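Local structure of putative tagatose-6-phosphate ketose/aldose isomerase (Escherichia coli, 3C3J) at residues R29-T32 with N33-A36; E190-S194 with Q195-D199. The protein is a putative isomerase of the SIS family, built from two SIS domains. All coordinates share one frame; numbering follows the deposited sequence.

Contact 1. Residues R29-T32 with N33-A36; sequences RSLT and NIDA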
# COMPACT_ATOMS: atom_id res chain seq x y z
N ARG A 29 15.82 -21.98 15.00
CA ARG A 29 17.05 -21.46 15.54
C ARG A 29 16.82 -20.06 16.10
O ARG A 29 17.24 -19.78 17.22
CB ARG A 29 18.16 -21.44 14.48
CG ARG A 29 18.93 -22.74 14.43
CD ARG A 29 19.75 -22.92 13.17
NE ARG A 29 20.71 -21.86 12.85
CZ ARG A 29 21.88 -21.67 13.45
NH1 ARG A 29 22.67 -20.69 13.03
NH2 ARG A 29 22.24 -22.40 14.50
N SER A 30 16.11 -19.20 15.37
CA SER A 30 15.92 -17.85 15.87
C SER A 30 15.04 -17.84 17.13
O SER A 30 15.35 -17.13 18.11
CB SER A 30 15.33 -16.92 14.82
OG SER A 30 15.46 -15.59 15.31
N LEU A 31 13.94 -18.60 17.10
CA LEU A 31 12.98 -18.63 18.22
C LEU A 31 13.57 -19.27 19.47
O LEU A 31 13.30 -18.82 20.58
CB LEU A 31 11.67 -19.31 17.80
CG LEU A 31 10.63 -18.36 17.15
CD1 LEU A 31 11.24 -17.45 16.09
CD2 LEU A 31 9.40 -19.12 16.62
N THR A 32 14.40 -20.30 19.30
CA THR A 32 15.15 -20.85 20.43
C THR A 32 16.18 -19.84 20.99
O THR A 32 16.37 -19.73 22.19
CB THR A 32 15.75 -22.30 20.14
OG1 THR A 32 16.71 -22.24 19.11
CG2 THR A 32 14.67 -23.23 19.67
N ASN A 33 16.80 -19.04 20.13
CA ASN A 33 17.63 -17.92 20.61
C ASN A 33 16.85 -16.89 21.44
O ASN A 33 17.32 -16.39 22.46
CB ASN A 33 18.33 -17.23 19.47
CG ASN A 33 19.39 -16.29 19.94
OD1 ASN A 33 20.31 -16.69 20.68
ND2 ASN A 33 19.29 -15.02 19.54
N ILE A 34 15.66 -16.56 20.97
CA ILE A 34 14.78 -15.63 21.66
C ILE A 34 14.45 -16.21 23.05
O ILE A 34 14.44 -15.48 24.04
CB ILE A 34 13.51 -15.34 20.80
CG1 ILE A 34 13.88 -14.46 19.60
CG2 ILE A 34 12.37 -14.73 21.65
CD1 ILE A 34 12.70 -14.27 18.61
N ASP A 35 14.25 -17.53 23.13
CA ASP A 35 14.04 -18.19 24.43
C ASP A 35 15.19 -17.88 25.38
O ASP A 35 14.96 -17.58 26.56
CB ASP A 35 13.88 -19.71 24.32
CG ASP A 35 12.59 -20.12 23.62
OD1 ASP A 35 11.60 -19.39 23.71
OD2 ASP A 35 12.57 -21.20 23.01
N ALA A 36 16.41 -17.97 24.86
CA ALA A 36 17.62 -17.70 25.64
C ALA A 36 17.70 -16.22 26.08
O ALA A 36 18.17 -15.94 27.19
CB ALA A 36 18.85 -18.07 24.83
O HOH W 1 17.81 -14.95 16.57
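N33 packs back on the preceding turn of its own helix, with N33 CB 3.3 Å from S30 O. Its CG is anti to the backbone N (chi1 -168°), and the amide leads away from the helix. Water 1 bridges the two side chains: it stands 2.7 Å from S30 OG and accepts a weak bond from N33 ND2. S30 OG also pairs with S182 OG, which ties this water bridge to the neighbouring helix. T32, the residue before N33, turns its side chain the other way along the chain. The T32 hydroxyl sits between its own backbone N and carbonyl carbon (chi1 65°), which brings OG1 back along the helix to the carbonyl O of I28, its hydrogen-bond partner. The frame beneath is the regular i to i+4 ladder of an alpha helix, here a piece of helix 23-49: N33, I34, D35 and A36 give their N-H groups to the carbonyls of R29, S30, L31 and T32, the I34 N to S30 O bond being 2.9 Å long. On the face turned to helix 174-187, L31 and I34 are buried and brush each other through their delta methyls, L31 CD1 to I34 CD1 at 4.3 Å. A185 touches both of them. I34 also packs against the S30 carbonyl, with 3.4 Å between I34 CG1 and S30 O. D35 CB lies 3.3 Å from T32 O. The D35 carboxylate stands beside the L31 carbonyl, where two acceptors face each other, and OD2 probably accepts a hydrogen bond from S194 OG of a later loop. R29 reaches out to the solvent side, where its NE forms a salt bridge with E164.

Contact 2. Residues E190-S194 with Q195-D199; sequences ETINS and QTFRD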
# COMPACT_ATOMS: atom_id res chain seq x y z
N GLU A 190 2.92 -15.96 23.59
CA GLU A 190 1.90 -16.90 24.06
C GLU A 190 1.23 -17.64 22.89
O GLU A 190 0.53 -18.63 23.12
CB GLU A 190 0.88 -16.17 24.94
CG GLU A 190 -0.02 -15.16 24.23
CD GLU A 190 0.68 -13.84 23.80
OE1 GLU A 190 1.82 -13.55 24.18
OE2 GLU A 190 0.05 -13.06 23.09
N THR A 191 1.46 -17.15 21.67
CA THR A 191 0.86 -17.67 20.44
C THR A 191 1.93 -18.18 19.49
O THR A 191 1.81 -19.26 18.92
CB THR A 191 0.05 -16.56 19.71
OG1 THR A 191 -0.94 -16.04 20.59
CG2 THR A 191 -0.64 -17.05 18.42
N ILE A 192 2.98 -17.37 19.31
CA ILE A 192 4.03 -17.68 18.37
C ILE A 192 5.29 -17.88 19.17
O ILE A 192 5.83 -16.95 19.72
CB ILE A 192 4.23 -16.53 17.33
CG1 ILE A 192 2.90 -16.18 16.63
CG2 ILE A 192 5.36 -16.91 16.37
CD1 ILE A 192 2.33 -17.27 15.75
N ASN A 193 5.74 -19.13 19.27
CA ASN A 193 6.89 -19.42 20.10
C ASN A 193 7.63 -20.62 19.56
O ASN A 193 7.22 -21.22 18.57
CB ASN A 193 6.48 -19.57 21.58
CG ASN A 193 5.46 -20.64 21.80
OD1 ASN A 193 5.69 -21.79 21.44
ND2 ASN A 193 4.31 -20.28 22.37
N SER A 194 8.72 -20.98 20.22
CA SER A 194 9.61 -22.02 19.69
C SER A 194 8.95 -23.37 19.72
O SER A 194 9.44 -24.29 19.10
CB SER A 194 10.93 -22.05 20.45
OG SER A 194 10.67 -22.36 21.79
N GLN A 195 7.84 -23.50 20.43
CA GLN A 195 7.04 -24.71 20.39
C GLN A 195 5.97 -24.66 19.28
O GLN A 195 6.00 -25.50 18.35
CB GLN A 195 6.39 -25.02 21.76
CG GLN A 195 7.41 -25.59 22.77
CD GLN A 195 8.13 -26.85 22.23
OE1 GLN A 195 7.50 -27.88 21.94
NE2 GLN A 195 9.45 -26.76 22.09
N THR A 196 5.06 -23.69 19.37
CA THR A 196 3.95 -23.60 18.40
C THR A 196 4.48 -23.43 16.97
O THR A 196 3.93 -24.02 16.04
CB THR A 196 2.94 -22.47 18.74
OG1 THR A 196 3.58 -21.20 18.64
CG2 THR A 196 2.34 -22.62 20.16
N PHE A 197 5.56 -22.67 16.80
CA PHE A 197 6.06 -22.38 15.46
C PHE A 197 6.69 -23.58 14.80
O PHE A 197 6.86 -23.59 13.59
CB PHE A 197 7.01 -21.18 15.43
CG PHE A 197 7.00 -20.42 14.13
CD1 PHE A 197 5.89 -19.65 13.74
CD2 PHE A 197 8.09 -20.49 13.26
CE1 PHE A 197 5.89 -18.95 12.52
CE2 PHE A 197 8.09 -19.79 12.03
CZ PHE A 197 6.99 -19.02 11.67
N ARG A 198 7.04 -24.60 15.58
CA ARG A 198 7.51 -25.86 14.96
C ARG A 198 6.48 -26.46 14.01
O ARG A 198 6.84 -27.12 13.05
CB ARG A 198 7.91 -26.90 16.02
CG ARG A 198 9.19 -26.54 16.74
CD ARG A 198 9.43 -27.44 17.92
NE ARG A 198 10.48 -26.89 18.77
CZ ARG A 198 11.77 -27.13 18.62
NH1 ARG A 198 12.21 -27.95 17.66
NH2 ARG A 198 12.64 -26.54 19.44
N ASP A 199 5.19 -26.24 14.25
CA ASP A 199 4.16 -26.70 13.30
C ASP A 199 4.28 -25.95 11.97
O ASP A 199 3.99 -26.50 10.91
CB ASP A 199 2.75 -26.53 13.87
CG ASP A 199 2.54 -27.32 15.16
OD1 ASP A 199 3.22 -28.35 15.35
OD2 ASP A 199 1.71 -26.90 16.01
O HOH W 2 11.32 -25.12 21.82
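A capping box with an overlapping Asx turn leads the chain into helix 198-210. N193 OD1 takes two backbone N-H groups: that of Q195 at 2.9 Å, in the carbonyl plane and on a lone pair, and that of T196, which comes from above the plane along a straighter bond (166°). T196 answers through its hydroxyl. With chi1 at 65°, T196 OG1 accepts the N-H of N193 at 3.1 Å and donates to T191 O at 2.6 Å, so one oxygen joins three residues and its rotation is fixed. N193 O receives F197 N at 2.8 Å, while N193 ND2 is held by P189 O. Beyond the box, R198 stretches from CG to NE beside the S194 carbonyl, to which NE makes only a weak bond. Water 2 lies in the plane of the R198 guanidinium, at its edge; it accepts from NH2 and donates to S194 OG at 2.8 Å. S194 OG also pairs, probably by a hydrogen bond, with D35 OD2 on helix 23-49. On the buried side, I192 CG2 meets F197 CD1 obliquely at 3.8 Å. This apolar pair, five residues apart and straddling the box, is the hydrophobic staple that often accompanies a capping box at a helix N-terminus.

In the fold
Both contacts are partly buried and lie on the same side of the chain's centre, about 11 Å apart between centres. Contact 1 sits within helix 23-49; contact 2 is the loop and lead-in between helices 174-187 and 198-210, and its loop folds against helix 23-49. They touch directly: D35 OD2 and S194 OG, 2.5 Å apart, probably share a hydrogen bond, and L31 CD2 packs on F197 CB at 3.4 Å. Both bury apolar side chains against helix 174-187. Their polar chemistry differs: the ordinary backbone ladder carries contact 1, whereas in contact 2 side chains, chiefly of N193 and T196, bond the backbone groups.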